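Local coordinates for uncharacterized ATP-binding protein MJECL15 (Methanocaldococcus jannaschii, PDB 3H92), which is of unknown function but probably binds ATP, the crystallised fragment being a single small domain of the helix-turn-helix class, at residues E38-F43 against N66-N71; N15-L20 against W85-R90; E19-V24 against D34-A39; F61-N66 against G75-Q80. One frame throughout, in Å; residues are numbered along the deposited sequence.

Interaction 1 of 4, residues E38-F43 against N66-N71; sequences EALKLF and NILFLN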
loop_
_atom_site.group_PDB
_atom_site.type_symbol
_atom_site.label_atom_id
_atom_site.label_comp_id
_atom_site.label_asym_id
_atom_site.label_seq_id
_atom_site.Cartn_x
_atom_site.Cartn_y
_atom_site.Cartn_z
ATOM N N GLU A 38 -0.457 -5.834 7.075
ATOM C CA GLU A 38 0.461 -5.382 8.120
ATOM C C GLU A 38 1.412 -4.334 7.555
ATOM O O GLU A 38 1.596 -3.282 8.175
ATOM C CB GLU A 38 1.189 -6.530 8.825
ATOM C CG GLU A 38 0.332 -7.221 9.934
ATOM C CD GLU A 38 -0.524 -6.211 10.800
ATOM O OE1 GLU A 38 0.085 -5.328 11.463
ATOM O OE2 GLU A 38 -1.803 -6.277 10.776
ATOM N N ALA A 39 1.902 -4.564 6.338
ATOM C CA ALA A 39 2.652 -3.539 5.605
ATOM C C ALA A 39 1.903 -2.210 5.562
ATOM O O ALA A 39 2.391 -1.231 6.050
ATOM C CB ALA A 39 2.983 -4.005 4.216
ATOM N N LEU A 40 0.715 -2.184 4.988
ATOM C CA LEU A 40 0.022 -0.923 4.744
ATOM C C LEU A 40 -0.339 -0.213 6.021
ATOM O O LEU A 40 -0.407 1.023 6.077
ATOM C CB LEU A 40 -1.244 -1.175 3.899
ATOM C CG LEU A 40 -0.922 -1.556 2.430
ATOM C CD1 LEU A 40 -2.153 -1.861 1.628
ATOM C CD2 LEU A 40 -0.190 -0.444 1.758
ATOM N N LYS A 41 -0.550 -0.976 7.062
ATOM C CA LYS A 41 -0.945 -0.381 8.325
ATOM C C LYS A 41 0.148 0.485 8.899
ATOM O O LYS A 41 -0.122 1.443 9.660
ATOM C CB LYS A 41 -1.294 -1.459 9.359
ATOM C CG LYS A 41 -2.658 -2.052 9.157
ATOM C CD LYS A 41 -2.863 -3.258 10.052
ATOM C CE LYS A 41 -3.072 -2.870 11.503
ATOM N NZ LYS A 41 -3.247 -4.138 12.314
ATOM N N LEU A 42 1.383 0.139 8.556
ATOM C CA LEU A 42 2.521 0.948 9.036
ATOM C C LEU A 42 2.357 2.419 8.682
ATOM O O LEU A 42 2.921 3.307 9.321
ATOM C CB LEU A 42 3.828 0.463 8.425
ATOM C CG LEU A 42 4.303 -0.896 8.887
ATOM C CD1 LEU A 42 5.684 -1.181 8.255
ATOM C CD2 LEU A 42 4.329 -0.997 10.457
ATOM N N PHE A 43 1.641 2.641 7.604
ATOM C CA PHE A 43 1.533 3.963 7.030
ATOM C C PHE A 43 0.467 4.770 7.704
ATOM O O PHE A 43 0.359 5.951 7.438
ATOM C CB PHE A 43 1.273 3.877 5.522
ATOM C CG PHE A 43 2.465 3.465 4.759
ATOM C CD1 PHE A 43 3.440 4.369 4.456
ATOM C CD2 PHE A 43 2.641 2.170 4.378
ATOM C CE1 PHE A 43 4.550 3.983 3.772
ATOM C CE2 PHE A 43 3.777 1.794 3.727
ATOM C CZ PHE A 43 4.725 2.720 3.422
ATOM N N ASN A 66 0.830 0.645 -7.798
ATOM C CA ASN A 66 0.632 2.095 -7.557
ATOM C C ASN A 66 -0.003 2.507 -6.252
ATOM O O ASN A 66 -0.731 3.499 -6.184
ATOM C CB ASN A 66 -0.104 2.757 -8.729
ATOM C CG ASN A 66 0.666 2.653 -10.033
ATOM O OD1 ASN A 66 0.140 2.130 -11.026
ATOM N ND2 ASN A 66 1.919 3.102 -10.033
ATOM N N ILE A 67 0.348 1.791 -5.197
ATOM C CA ILE A 67 -0.130 2.114 -3.850
ATOM C C ILE A 67 0.997 2.882 -3.147
ATOM O O ILE A 67 0.741 3.857 -2.423
ATOM C CB ILE A 67 -0.499 0.849 -3.109
ATOM C CG1 ILE A 67 -1.661 0.129 -3.800
ATOM C CG2 ILE A 67 -0.845 1.113 -1.627
ATOM C CD1 ILE A 67 -3.019 0.937 -3.863
ATOM N N LEU A 68 2.237 2.433 -3.369
ATOM C CA LEU A 68 3.377 3.053 -2.691
ATOM C C LEU A 68 4.327 3.632 -3.709
ATOM O O LEU A 68 4.449 3.102 -4.804
ATOM C CB LEU A 68 4.122 2.063 -1.854
ATOM C CG LEU A 68 3.403 1.453 -0.640
ATOM C CD1 LEU A 68 4.356 0.540 0.095
ATOM C CD2 LEU A 68 2.858 2.504 0.346
ATOM N N PHE A 69 5.035 4.700 -3.308
ATOM C CA PHE A 69 6.129 5.325 -4.085
ATOM C C PHE A 69 7.466 5.128 -3.338
ATOM O O PHE A 69 7.561 5.415 -2.159
ATOM C CB PHE A 69 5.870 6.821 -4.221
ATOM C CG PHE A 69 7.004 7.586 -4.898
ATOM C CD1 PHE A 69 7.206 7.476 -6.273
ATOM C CD2 PHE A 69 7.853 8.390 -4.165
ATOM C CE1 PHE A 69 8.268 8.161 -6.930
ATOM C CE2 PHE A 69 8.914 9.081 -4.791
ATOM C CZ PHE A 69 9.122 8.957 -6.182
ATOM N N LEU A 70 8.484 4.658 -4.050
ATOM C CA LEU A 70 9.851 4.580 -3.557
ATOM C C LEU A 70 10.682 5.836 -3.939
ATOM O O LEU A 70 10.764 6.223 -5.121
ATOM C CB LEU A 70 10.548 3.318 -4.116
ATOM C CG LEU A 70 12.037 3.181 -3.751
ATOM C CD1 LEU A 70 12.258 3.005 -2.209
ATOM C CD2 LEU A 70 12.696 2.018 -4.563
ATOM N N ASN A 71 11.305 6.458 -2.945
ATOM C CA ASN A 71 12.253 7.531 -3.213
ATOM C C ASN A 71 13.592 6.865 -3.097
ATOM O O ASN A 71 13.985 6.541 -2.027
ATOM C CB ASN A 71 12.120 8.674 -2.216
ATOM C CG ASN A 71 13.086 9.783 -2.479
ATOM O OD1 ASN A 71 14.268 9.549 -2.747
ATOM N ND2 ASN A 71 12.603 11.021 -2.395
#
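Phe43 and Leu68 approach from opposite directions, and the forked tip of the leucine is the bump that meets the flat of the ring. Leu68 CD2 sits 3.9 Å from the Phe43 ring centroid and 25° off the normal, a CH-pi contact shifted toward the CE2-CZ rim. Leu68 CD1 follows at 3.9 Å from Phe43 CE2, which places both methyls against that rim. One helical turn earlier, Leu40 CD2 points into the notch between Ile67 and Leu68. It is 3.8 Å from Ile67 CG2, the branch anti to the isoleucine's backbone N, and more distant, 4.5 Å, from Leu68 CD2; Leu40 and Ile67 cross at about a right angle. Replacing Phe43 by an alanine would probably leave both Leu68 methyls facing a gap where the ring had been. Around the contact, Leu77 and Pro79 of strand 76-79 also touch the Phe43 ring, Leu62 of helix 56-64 lies on Leu40 and Leu68, and Leu20 of helix 8-27 packs on Ile67.

Interaction 2 of 4, residues N15-L20 against W85-R90; sequences NHLEEL and WNAIKR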
loop_
_atom_site.group_PDB
_atom_site.type_symbol
_atom_site.label_atom_id
_atom_site.label_comp_id
_atom_site.label_asym_id
_atom_site.label_seq_id
_atom_site.Cartn_x
_atom_site.Cartn_y
_atom_site.Cartn_z
ATOM N N ASN A 15 -11.762 2.197 -3.790
ATOM C CA ASN A 15 -12.090 1.033 -4.617
ATOM C C ASN A 15 -10.851 0.440 -5.260
ATOM O O ASN A 15 -10.800 -0.763 -5.488
ATOM C CB ASN A 15 -13.158 1.333 -5.684
ATOM C CG ASN A 15 -14.470 0.593 -5.418
ATOM O OD1 ASN A 15 -14.534 -0.661 -5.419
ATOM N ND2 ASN A 15 -15.534 1.368 -5.183
ATOM N N HIS A 16 -9.856 1.274 -5.551
ATOM C CA HIS A 16 -8.562 0.747 -5.985
ATOM C C HIS A 16 -7.922 -0.157 -4.918
ATOM O O HIS A 16 -7.550 -1.265 -5.208
ATOM C CB HIS A 16 -7.605 1.865 -6.355
ATOM C CG HIS A 16 -6.254 1.382 -6.804
ATOM N ND1 HIS A 16 -5.087 2.072 -6.540
ATOM C CD2 HIS A 16 -5.883 0.275 -7.503
ATOM C CE1 HIS A 16 -4.057 1.408 -7.044
ATOM N NE2 HIS A 16 -4.510 0.315 -7.632
ATOM N N LEU A 17 -7.829 0.340 -3.695
ATOM C CA LEU A 17 -7.243 -0.394 -2.606
ATOM C C LEU A 17 -8.126 -1.601 -2.302
ATOM O O LEU A 17 -7.623 -2.702 -2.202
ATOM C CB LEU A 17 -7.109 0.506 -1.366
ATOM C CG LEU A 17 -5.905 0.370 -0.414
ATOM C CD1 LEU A 17 -6.356 0.750 0.992
ATOM C CD2 LEU A 17 -5.189 -1.022 -0.438
ATOM N N GLU A 18 -9.435 -1.402 -2.177
ATOM C CA GLU A 18 -10.392 -2.527 -2.093
ATOM C C GLU A 18 -10.177 -3.629 -3.144
ATOM O O GLU A 18 -10.100 -4.811 -2.816
ATOM C CB GLU A 18 -11.843 -2.040 -2.241
ATOM C CG GLU A 18 -12.401 -1.295 -1.025
ATOM C CD GLU A 18 -13.810 -0.719 -1.254
ATOM O OE1 GLU A 18 -14.032 0.489 -0.918
ATOM O OE2 GLU A 18 -14.684 -1.491 -1.766
ATOM N N GLU A 19 -10.087 -3.231 -4.402
ATOM C CA GLU A 19 -9.924 -4.199 -5.465
ATOM C C GLU A 19 -8.609 -4.945 -5.345
ATOM O O GLU A 19 -8.560 -6.181 -5.487
ATOM C CB GLU A 19 -10.042 -3.567 -6.865
ATOM C CG GLU A 19 -10.212 -4.691 -7.940
ATOM C CD GLU A 19 -10.492 -4.232 -9.368
ATOM O OE1 GLU A 19 -10.586 -5.150 -10.232
ATOM O OE2 GLU A 19 -10.614 -2.999 -9.625
ATOM N N LEU A 20 -7.547 -4.197 -5.077
ATOM C CA LEU A 20 -6.215 -4.755 -4.918
ATOM C C LEU A 20 -6.232 -5.738 -3.757
ATOM O O LEU A 20 -5.685 -6.832 -3.847
ATOM C CB LEU A 20 -5.199 -3.644 -4.590
ATOM C CG LEU A 20 -3.726 -3.802 -5.015
ATOM C CD1 LEU A 20 -2.792 -3.352 -3.920
ATOM C CD2 LEU A 20 -3.418 -5.223 -5.461
ATOM N N TRP A 85 -3.165 7.545 0.690
ATOM C CA TRP A 85 -2.952 7.582 2.135
ATOM C C TRP A 85 -4.243 7.666 2.916
ATOM O O TRP A 85 -4.440 7.014 3.938
ATOM C CB TRP A 85 -2.103 8.760 2.519
ATOM C CG TRP A 85 -1.639 8.721 3.914
ATOM C CD1 TRP A 85 -1.133 7.667 4.593
ATOM C CD2 TRP A 85 -1.543 9.824 4.745
ATOM N NE1 TRP A 85 -0.742 8.065 5.858
ATOM C CE2 TRP A 85 -0.980 9.402 5.950
ATOM C CE3 TRP A 85 -1.865 11.166 4.579
ATOM C CZ2 TRP A 85 -0.761 10.256 6.994
ATOM C CZ3 TRP A 85 -1.626 12.030 5.605
ATOM C CH2 TRP A 85 -1.088 11.581 6.806
ATOM N N ASN A 86 -5.165 8.441 2.426
ATOM C CA ASN A 86 -6.398 8.524 3.147
ATOM C C ASN A 86 -7.247 7.278 3.039
ATOM O O ASN A 86 -8.018 7.026 3.938
ATOM C CB ASN A 86 -7.163 9.733 2.714
ATOM C CG ASN A 86 -6.481 11.037 3.144
ATOM O OD1 ASN A 86 -6.199 11.900 2.299
ATOM N ND2 ASN A 86 -6.207 11.189 4.463
ATOM N N ALA A 87 -7.124 6.513 1.949
ATOM C CA ALA A 87 -7.860 5.260 1.782
ATOM C C ALA A 87 -7.308 4.222 2.760
ATOM O O ALA A 87 -8.056 3.529 3.377
ATOM C CB ALA A 87 -7.756 4.773 0.385
ATOM N N ILE A 88 -5.997 4.174 2.950
ATOM C CA ILE A 88 -5.360 3.366 4.006
ATOM C C ILE A 88 -5.869 3.676 5.413
ATOM O O ILE A 88 -6.263 2.809 6.219
ATOM C CB ILE A 88 -3.852 3.582 3.991
ATOM C CG1 ILE A 88 -3.219 2.954 2.737
ATOM C CG2 ILE A 88 -3.167 2.971 5.260
ATOM C CD1 ILE A 88 -1.782 3.519 2.419
ATOM N N LYS A 89 -5.840 4.928 5.752
ATOM C CA LYS A 89 -6.260 5.304 7.061
ATOM C C LYS A 89 -7.673 4.861 7.286
ATOM O O LYS A 89 -7.998 4.273 8.314
ATOM C CB LYS A 89 -6.089 6.809 7.223
ATOM C CG LYS A 89 -4.587 7.178 7.241
ATOM C CD LYS A 89 -4.330 8.576 7.857
ATOM C CE LYS A 89 -4.665 9.695 6.870
ATOM N NZ LYS A 89 -4.475 11.060 7.492
ATOM N N ARG A 90 -8.520 5.117 6.311
ATOM C CA ARG A 90 -9.912 4.782 6.423
ATOM C C ARG A 90 -10.205 3.284 6.386
ATOM O O ARG A 90 -11.178 2.838 7.030
ATOM C CB ARG A 90 -10.644 5.432 5.269
ATOM C CG ARG A 90 -12.160 5.402 5.304
ATOM C CD ARG A 90 -12.742 6.502 4.359
ATOM N NE ARG A 90 -11.737 6.925 3.352
ATOM C CZ ARG A 90 -11.112 8.128 3.265
ATOM N NH1 ARG A 90 -11.383 9.176 4.102
ATOM N NH2 ARG A 90 -10.204 8.278 2.288
#
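Leu17 meets Ala87 and Ile88 with no ring between them; the Trp85 indole takes no part in the touch. Over the centre of one Trp85 face lies Lys89 CE, 3.7 Å above the plane and one helical turn on; Tyr47 meets the indole edge-to-face, and Trp85 NE1 is hydrogen-bonded to Phe43 O. The contact is plain helix-on-helix packing, aliphatic where Leu17 meets Ala87 and Ile88, between the first and last helices of a domain whose topology is consistent with a winged helix-turn-helix. Their CA atoms come to 7.2 Å between Leu17 and Ala87, a close spacing that fits the absence of any side chain beyond CB on the alanine. Leu17 CD1 is 4.3 Å from Ala87 CB and 4.2 Å from Ile88 CG1, so that methyl bridges two consecutive residues. The leucine torsions (chi1 -144°, chi2 -149°) lie well off the staggered values, and the placement of its two methyls should be read with that reserve. Met91 of helix 82-91 and Leu40 of helix 33-45 also touch Leu17. Within 85-90, the atoms nearest Leu17 CD1 are backbone ones: Ala87 C and Ile88 N, each 4.0 Å away.

Interaction 3 of 4, residues E19-V24 against D34-A39; sequences ELLEKV and DEVLEA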
loop_
_atom_site.group_PDB
_atom_site.type_symbol
_atom_site.label_atom_id
_atom_site.label_comp_id
_atom_site.label_asym_id
_atom_site.label_seq_id
_atom_site.Cartn_x
_atom_site.Cartn_y
_atom_site.Cartn_z
ATOM N N GLU A 19 -10.087 -3.231 -4.402
ATOM C CA GLU A 19 -9.924 -4.199 -5.465
ATOM C C GLU A 19 -8.609 -4.945 -5.345
ATOM O O GLU A 19 -8.560 -6.181 -5.487
ATOM C CB GLU A 19 -10.042 -3.567 -6.865
ATOM C CG GLU A 19 -10.212 -4.691 -7.940
ATOM C CD GLU A 19 -10.492 -4.232 -9.368
ATOM O OE1 GLU A 19 -10.586 -5.150 -10.232
ATOM O OE2 GLU A 19 -10.614 -2.999 -9.625
ATOM N N LEU A 20 -7.547 -4.197 -5.077
ATOM C CA LEU A 20 -6.215 -4.755 -4.918
ATOM C C LEU A 20 -6.232 -5.738 -3.757
ATOM O O LEU A 20 -5.685 -6.832 -3.847
ATOM C CB LEU A 20 -5.199 -3.644 -4.590
ATOM C CG LEU A 20 -3.726 -3.802 -5.015
ATOM C CD1 LEU A 20 -2.792 -3.352 -3.920
ATOM C CD2 LEU A 20 -3.418 -5.223 -5.461
ATOM N N LEU A 21 -6.855 -5.336 -2.662
ATOM C CA LEU A 21 -6.895 -6.218 -1.510
ATOM C C LEU A 21 -7.654 -7.546 -1.791
ATOM O O LEU A 21 -7.214 -8.631 -1.311
ATOM C CB LEU A 21 -7.458 -5.491 -0.284
ATOM C CG LEU A 21 -6.489 -4.535 0.448
ATOM C CD1 LEU A 21 -7.200 -3.825 1.566
ATOM C CD2 LEU A 21 -5.290 -5.275 0.975
ATOM N N GLU A 22 -8.752 -7.475 -2.577
ATOM C CA GLU A 22 -9.497 -8.693 -3.007
ATOM C C GLU A 22 -8.584 -9.605 -3.851
ATOM O O GLU A 22 -8.488 -10.813 -3.602
ATOM C CB GLU A 22 -10.797 -8.386 -3.784
ATOM C CG GLU A 22 -11.319 -9.642 -4.563
ATOM C CD GLU A 22 -12.362 -9.384 -5.696
ATOM O OE1 GLU A 22 -12.153 -9.914 -6.841
ATOM O OE2 GLU A 22 -13.383 -8.697 -5.422
ATOM N N LYS A 23 -7.897 -8.996 -4.816
ATOM C CA LYS A 23 -6.984 -9.727 -5.672
ATOM C C LYS A 23 -5.940 -10.465 -4.832
ATOM O O LYS A 23 -5.624 -11.628 -5.082
ATOM C CB LYS A 23 -6.335 -8.750 -6.683
ATOM C CG LYS A 23 -7.181 -8.465 -7.955
ATOM C CD LYS A 23 -7.594 -9.814 -8.667
ATOM C CE LYS A 23 -7.928 -9.712 -10.212
ATOM N NZ LYS A 23 -7.583 -10.952 -11.012
ATOM N N VAL A 24 -5.437 -9.779 -3.816
ATOM C CA VAL A 24 -4.365 -10.314 -3.005
ATOM C C VAL A 24 -4.843 -11.470 -2.130
ATOM O O VAL A 24 -4.101 -12.466 -1.942
ATOM C CB VAL A 24 -3.689 -9.203 -2.159
ATOM C CG1 VAL A 24 -2.747 -9.799 -1.155
ATOM C CG2 VAL A 24 -2.940 -8.256 -3.074
ATOM N N ASP A 34 -2.395 -11.069 4.651
ATOM C CA ASP A 34 -2.236 -10.603 6.021
ATOM C C ASP A 34 -0.923 -9.775 6.220
ATOM O O ASP A 34 -0.883 -8.879 7.065
ATOM C CB ASP A 34 -2.395 -11.807 7.012
ATOM C CG ASP A 34 -3.867 -11.964 7.573
ATOM O OD1 ASP A 34 -4.700 -11.013 7.381
ATOM O OD2 ASP A 34 -4.145 -13.013 8.257
ATOM N N GLU A 35 0.096 -10.072 5.407
ATOM C CA GLU A 35 1.380 -9.352 5.352
ATOM C C GLU A 35 1.268 -8.066 4.569
ATOM O O GLU A 35 1.955 -7.103 4.879
ATOM C CB GLU A 35 2.421 -10.152 4.589
ATOM C CG GLU A 35 3.072 -11.300 5.297
ATOM C CD GLU A 35 4.098 -11.993 4.361
ATOM O OE1 GLU A 35 3.664 -12.649 3.348
ATOM O OE2 GLU A 35 5.335 -11.876 4.635
ATOM N N VAL A 36 0.461 -8.087 3.508
ATOM C CA VAL A 36 0.072 -6.854 2.846
ATOM C C VAL A 36 -0.649 -5.941 3.821
ATOM O O VAL A 36 -0.264 -4.783 3.897
ATOM C CB VAL A 36 -0.741 -7.101 1.547
ATOM C CG1 VAL A 36 -1.335 -5.800 1.004
ATOM C CG2 VAL A 36 0.158 -7.757 0.514
ATOM N N LEU A 37 -1.616 -6.445 4.607
ATOM C CA LEU A 37 -2.317 -5.575 5.598
ATOM C C LEU A 37 -1.337 -4.988 6.548
ATOM O O LEU A 37 -1.413 -3.797 6.854
ATOM C CB LEU A 37 -3.380 -6.254 6.473
ATOM C CG LEU A 37 -4.824 -6.495 6.037
ATOM C CD1 LEU A 37 -5.658 -7.051 7.246
ATOM C CD2 LEU A 37 -5.491 -5.265 5.369
ATOM N N GLU A 38 -0.457 -5.834 7.075
ATOM C CA GLU A 38 0.461 -5.382 8.120
ATOM C C GLU A 38 1.412 -4.334 7.555
ATOM O O GLU A 38 1.596 -3.282 8.175
ATOM C CB GLU A 38 1.189 -6.530 8.825
ATOM C CG GLU A 38 0.332 -7.221 9.934
ATOM C CD GLU A 38 -0.524 -6.211 10.800
ATOM O OE1 GLU A 38 0.085 -5.328 11.463
ATOM O OE2 GLU A 38 -1.803 -6.277 10.776
ATOM N N ALA A 39 1.902 -4.564 6.338
ATOM C CA ALA A 39 2.652 -3.539 5.605
ATOM C C ALA A 39 1.903 -2.210 5.562
ATOM O O ALA A 39 2.391 -1.231 6.050
ATOM C CB ALA A 39 2.983 -4.005 4.216
#
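Val36 stands across from both Leu21 and Val24, and its short side chain can be traced atom by atom. CB leaves the backbone toward helix 19-24, and there the chain forks. The CG1 branch, anti to the backbone N (chi1 170°), meets Leu21 CD2 at 4.0 Å. The CG2 branch, on the side of the backbone N, meets Val24 CG1 at 3.9 Å. Each methyl has its own partner, one helical turn apart on the facing helix. Leu21 CD2 also reaches Leu37 CD2, more loosely, at 4.4 Å. The short segments' axes approach to 10.6 Å, their N-to-C directions 146° apart, a roughly antiparallel helical hairpin open enough for branched aliphatic groups to fill the interface. Ile31 of the connecting loop touches both Val24 and Val36, closing this end of the hairpin, while Phe61 of helix 56-64 packs on Val24. Every group that meets across the two segments is a methyl, which implies that shape and burial hold the pair, with no directional bond fixing the register.

Interaction 4 of 4, residues F61-N66 against G75-Q80; sequences FLIKEN and GTLKPQ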
loop_
_atom_site.group_PDB
_atom_site.type_symbol
_atom_site.label_atom_id
_atom_site.label_comp_id
_atom_site.label_asym_id
_atom_site.label_seq_id
_atom_site.Cartn_x
_atom_site.Cartn_y
_atom_site.Cartn_z
ATOM N N PHE A 61 5.514 -5.320 -5.015
ATOM C CA PHE A 61 4.136 -5.472 -5.443
ATOM C C PHE A 61 3.307 -4.206 -5.294
ATOM O O PHE A 61 2.593 -3.765 -6.183
ATOM C CB PHE A 61 3.520 -6.617 -4.631
ATOM C CG PHE A 61 2.070 -6.814 -4.884
ATOM C CD1 PHE A 61 1.645 -7.454 -6.031
ATOM C CD2 PHE A 61 1.116 -6.295 -3.999
ATOM C CE1 PHE A 61 0.282 -7.618 -6.302
ATOM C CE2 PHE A 61 -0.227 -6.425 -4.265
ATOM C CZ PHE A 61 -0.649 -7.086 -5.416
ATOM N N LEU A 62 3.400 -3.608 -4.128
ATOM C CA LEU A 62 2.666 -2.386 -3.832
ATOM C C LEU A 62 3.106 -1.198 -4.628
ATOM O O LEU A 62 2.348 -0.284 -4.841
ATOM C CB LEU A 62 2.816 -2.087 -2.346
ATOM C CG LEU A 62 2.136 -3.114 -1.442
ATOM C CD1 LEU A 62 2.362 -2.703 0.017
ATOM C CD2 LEU A 62 0.634 -3.200 -1.772
ATOM N N ILE A 63 4.359 -1.202 -5.039
ATOM C CA ILE A 63 4.877 -0.179 -5.932
ATOM C C ILE A 63 4.298 -0.428 -7.319
ATOM O O ILE A 63 3.763 0.492 -7.956
ATOM C CB ILE A 63 6.456 -0.243 -5.992
ATOM C CG1 ILE A 63 7.090 0.393 -4.755
ATOM C CG2 ILE A 63 7.043 0.418 -7.285
ATOM C CD1 ILE A 63 8.528 0.090 -4.585
ATOM N N LYS A 64 4.460 -1.665 -7.810
ATOM C CA LYS A 64 3.917 -2.080 -9.100
ATOM C C LYS A 64 2.421 -1.730 -9.206
ATOM O O LYS A 64 1.949 -1.308 -10.239
ATOM C CB LYS A 64 4.178 -3.581 -9.327
ATOM C CG LYS A 64 3.230 -4.334 -10.308
ATOM C CD LYS A 64 3.306 -5.961 -10.215
ATOM C CE LYS A 64 1.908 -6.706 -9.964
ATOM N NZ LYS A 64 1.802 -8.194 -10.283
ATOM N N GLU A 65 1.701 -1.861 -8.120
ATOM C CA GLU A 65 0.277 -1.659 -8.114
ATOM C C GLU A 65 -0.127 -0.255 -7.738
ATOM O O GLU A 65 -1.270 0.014 -7.425
ATOM C CB GLU A 65 -0.313 -2.654 -7.139
ATOM C CG GLU A 65 -0.031 -4.063 -7.570
ATOM C CD GLU A 65 -0.851 -4.478 -8.800
ATOM O OE1 GLU A 65 -1.781 -3.728 -9.254
ATOM O OE2 GLU A 65 -0.552 -5.579 -9.329
ATOM N N ASN A 66 0.830 0.645 -7.798
ATOM C CA ASN A 66 0.632 2.095 -7.557
ATOM C C ASN A 66 -0.003 2.507 -6.252
ATOM O O ASN A 66 -0.731 3.499 -6.184
ATOM C CB ASN A 66 -0.104 2.757 -8.729
ATOM C CG ASN A 66 0.666 2.653 -10.033
ATOM O OD1 ASN A 66 0.140 2.130 -11.026
ATOM N ND2 ASN A 66 1.919 3.102 -10.033
ATOM N N GLY A 75 15.783 6.405 0.103
ATOM C CA GLY A 75 15.511 5.037 0.516
ATOM C C GLY A 75 14.225 4.865 1.294
ATOM O O GLY A 75 14.163 4.007 2.182
ATOM N N THR A 76 13.199 5.662 0.986
ATOM C CA THR A 76 11.930 5.615 1.734
ATOM C C THR A 76 10.750 5.238 0.850
ATOM O O THR A 76 10.802 5.351 -0.385
ATOM C CB THR A 76 11.610 6.975 2.415
ATOM O OG1 THR A 76 11.564 8.023 1.430
ATOM C CG2 THR A 76 12.672 7.324 3.445
ATOM N N LEU A 77 9.696 4.779 1.513
ATOM C CA LEU A 77 8.429 4.486 0.880
ATOM C C LEU A 77 7.390 5.414 1.474
ATOM O O LEU A 77 7.490 5.801 2.641
ATOM C CB LEU A 77 7.979 3.058 1.174
ATOM C CG LEU A 77 8.916 1.940 0.661
ATOM C CD1 LEU A 77 8.538 0.597 1.311
ATOM C CD2 LEU A 77 8.824 1.824 -0.846
ATOM N N LYS A 78 6.389 5.721 0.669
ATOM C CA LYS A 78 5.240 6.511 1.134
ATOM C C LYS A 78 4.097 6.195 0.184
ATOM O O LYS A 78 4.341 5.669 -0.872
ATOM C CB LYS A 78 5.537 8.031 1.160
ATOM C CG LYS A 78 5.834 8.706 -0.157
ATOM C CD LYS A 78 6.275 10.123 0.150
ATOM C CE LYS A 78 6.483 10.911 -1.081
ATOM N NZ LYS A 78 7.207 12.213 -0.774
ATOM N N PRO A 79 2.874 6.508 0.584
ATOM C CA PRO A 79 1.738 6.300 -0.288
ATOM C C PRO A 79 1.931 7.109 -1.571
ATOM O O PRO A 79 2.585 8.151 -1.561
ATOM C CB PRO A 79 0.546 6.824 0.525
ATOM C CG PRO A 79 1.002 6.759 1.978
ATOM C CD PRO A 79 2.474 7.147 1.869
ATOM N N GLN A 80 1.398 6.587 -2.663
ATOM C CA GLN A 80 1.603 7.143 -3.971
ATOM C C GLN A 80 0.947 8.514 -4.064
ATOM O O GLN A 80 1.391 9.362 -4.850
ATOM C CB GLN A 80 1.009 6.209 -5.000
ATOM C CG GLN A 80 1.301 6.580 -6.414
ATOM C CD GLN A 80 2.717 6.234 -6.793
ATOM O OE1 GLN A 80 3.188 5.113 -6.538
ATOM N NE2 GLN A 80 3.413 7.182 -7.431
#
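Asn66 and Gln80 make the closest approach between the two segments, and they do so on the solvent side of the contact, where Asn66 is exposed and Gln80 partly so. Asn66 O is 3.4 Å from Gln80 CB and 3.7 Å from Gln80 CG, so the carbonyl oxygen rests against the root of the glutamine chain. CG lies anti to the backbone N of Gln80 (chi1 -173°), and the chain bends at chi2 (76°). These two residues contribute most of the area buried here. Asn66 also belongs to a Schellman motif: with phi 55°, it is the C-prime residue that ends helix 56-64, its N hydrogen-bonded to Ile63 O at 2.9 Å and Ile67 N to Leu62 O. The chain then runs into the hairpin of strands 68-71 and 76-79, probably the wing of a winged helix, where Gly75 and Thr76 both face Asn71 in a G1 beta bulge. At the inner end the touch is looser but apolar. Ile63 CD1 reaches Leu77 CD2 at 4.1 Å, the side chains crossing at about a right angle, and Leu77 is buried while Ile63 is partly exposed. Leu70 of strand 68-71 lies against both, and Phe43 covers Leu77 from helix 33-45.

Interactions 1, 2 and 3 are buried and join aliphatic or aromatic side chains, though in interaction 2 a methyl also rests on backbone atoms; interaction 4 is partly buried and brings in a backbone carbonyl at its exposed end. Interactions 2 and 3 pair helix 8-27 with the last helix and helix 33-45 respectively. Interaction 1 takes the next part of helix 33-45 to the sheet, nearest the chain's centre, and alone involves an aromatic face. Interactions 1 and 4 share Asn66 and meet through probable backbone hydrogen bonds such as Phe69 N to Lys78 O. Leu20, in the helix 8-27 segments of interactions 2 and 3, packs on Ile67 of interaction 1 and Phe61 of segment 61-66.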